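Local coordinates for hypothetical protein (Corynebacterium diphtheriae, PDB 2P4G) that probably acts as an NADP-dependent reductase of the RibD C-terminal family, reducing a pyrimidine intermediate in riboflavin biosynthesis, at residues I76-G79 and A80-R84. Residues are numbered along the deposited sequence; the frame is centred on the assembly and turned at random.
Sequences IVVG and AETAR. With EDO (1,2-ethanediol), chain H; EDO (1,2-ethanediol), chain N; EDO (1,2-ethanediol), chain D; EDO (1,2-ethanediol), chain P.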
# COMPACT_ATOMS: atom_id res chain seq x y z
N ILE A 76 7.29 13.87 -19.61
CA ILE A 76 6.31 13.20 -18.77
C ILE A 76 5.79 12.06 -19.63
O ILE A 76 5.44 12.27 -20.80
CB ILE A 76 5.16 14.15 -18.40
CG1 ILE A 76 5.68 15.34 -17.59
CG2 ILE A 76 4.06 13.46 -17.64
CD1 ILE A 76 4.79 16.57 -17.67
N VAL A 77 5.75 10.86 -19.07
CA VAL A 77 5.18 9.71 -19.73
C VAL A 77 3.99 9.27 -18.91
O VAL A 77 4.08 9.10 -17.70
CB VAL A 77 6.22 8.58 -19.85
CG1 VAL A 77 5.57 7.30 -20.31
CG2 VAL A 77 7.36 9.01 -20.80
N VAL A 78 2.86 9.13 -19.58
CA VAL A 78 1.62 8.76 -18.92
C VAL A 78 0.73 8.00 -19.93
O VAL A 78 0.74 8.30 -21.11
CB VAL A 78 0.89 10.00 -18.32
CG1 VAL A 78 0.39 10.92 -19.43
CG2 VAL A 78 -0.26 9.60 -17.37
N GLY A 79 0.00 7.00 -19.45
CA GLY A 79 -0.96 6.30 -20.29
C GLY A 79 -2.11 7.23 -20.64
O GLY A 79 -2.61 7.97 -19.79
N ALA A 80 -2.54 7.19 -21.89
CA ALA A 80 -3.59 8.08 -22.36
C ALA A 80 -4.87 8.04 -21.49
O ALA A 80 -5.49 9.08 -21.25
CB ALA A 80 -3.91 7.77 -23.83
N GLU A 81 -5.25 6.86 -21.02
CA GLU A 81 -6.50 6.70 -20.26
C GLU A 81 -6.41 7.32 -18.89
O GLU A 81 -7.37 7.90 -18.41
CB GLU A 81 -6.88 5.23 -20.14
CG GLU A 81 -8.24 4.93 -19.47
CD GLU A 81 -9.47 5.69 -20.05
OE1 GLU A 81 -9.42 6.31 -21.13
OE2 GLU A 81 -10.51 5.66 -19.36
N THR A 82 -5.24 7.20 -18.26
CA THR A 82 -4.96 7.96 -17.04
C THR A 82 -4.99 9.47 -17.26
O THR A 82 -5.68 10.19 -16.55
CB THR A 82 -3.63 7.50 -16.42
OG1 THR A 82 -3.80 6.16 -15.94
CG2 THR A 82 -3.23 8.35 -15.25
N ALA A 83 -4.25 9.94 -18.25
CA ALA A 83 -4.36 11.34 -18.69
C ALA A 83 -5.81 11.80 -18.91
O ALA A 83 -6.22 12.90 -18.52
CB ALA A 83 -3.55 11.53 -19.95
N ARG A 84 -6.60 10.94 -19.55
CA ARG A 84 -7.99 11.22 -19.78
C ARG A 84 -8.75 11.29 -18.46
O ARG A 84 -9.42 12.28 -18.21
CB ARG A 84 -8.60 10.16 -20.68
CG ARG A 84 -9.87 10.65 -21.32
CD ARG A 84 -10.66 9.54 -21.96
NE ARG A 84 -11.03 8.53 -20.99
CZ ARG A 84 -12.02 8.68 -20.10
NH1 ARG A 84 -12.78 9.78 -20.09
NH2 ARG A 84 -12.26 7.70 -19.24
C1 EDO H . -5.98 13.13 -22.46
O1 EDO H . -6.84 13.91 -23.32
C2 EDO H . -5.23 12.08 -23.30
O2 EDO H . -5.67 10.72 -23.12
C1 EDO N . -3.78 3.86 -22.24
O1 EDO N . -3.57 4.11 -20.84
C2 EDO N . -2.72 2.89 -22.76
O2 EDO N . -3.08 2.46 -24.08
C1 EDO D . -2.28 2.13 -17.41
O1 EDO D . -3.24 1.96 -16.35
C2 EDO D . -2.21 3.44 -18.23
O2 EDO D . -3.10 4.52 -17.92
C1 EDO P . -5.62 6.83 -12.57
O1 EDO P . -6.73 7.40 -13.29
C2 EDO P . -5.20 5.44 -13.07
O2 EDO P . -6.08 4.92 -14.08
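V78 and G79, at the C-terminal end of an inner parallel strand, meet T82 and A83 in the first turn of the helix that follows, a local strand-to-helix junction in the dihydrofolate-reductase-like fold of the RibD C-terminal domain. The chain turns sharply at G79, and the short strand and helix axes stand at 90°. G79 occupies the N-cap position, and its carbonyl accepts the first helical bond, from A83 N to G79 O (3.0 Å), at a nearly straight N-H...O angle of 170°. With no side chain on G79, the 1,2-ethanediol of chain D, probably from the crystallisation liquor, packs close to the backbone, its O2 3.7 Å from G79 CA. Behind the cap, branched V78 suits a buried strand end because its two methyls reach different helix residues. CG1 lies 4.0 Å from A83 CB, while CG2 meets T82 CG2 at 3.9 Å. V78 chi1 of 67° puts CG1 between the backbone N and the carbonyl carbon, on the A83 side, and turns CG2 opposite the N, facing T82. A83 is small enough to let the helix settle against the sheet, where L114 of strand 111-115 also touches V78 and A83. T82 divides its two branches: the methyl faces V78, and OG1, lying beside its own backbone N, shares a 2.7 Å hydrogen bond with O2 of the chain D diol. That diol also takes a weak bond from T82 N. On the exposed face, oppositely charged E81 and R84, three residues apart, have side chains long enough to pair side-on: R84 NE meets E81 OE1, and R84 NH2 reaches E81 OE2 at 2.7 Å, both donors arriving on the syn sides but tilted about 30° from the carboxylate plane.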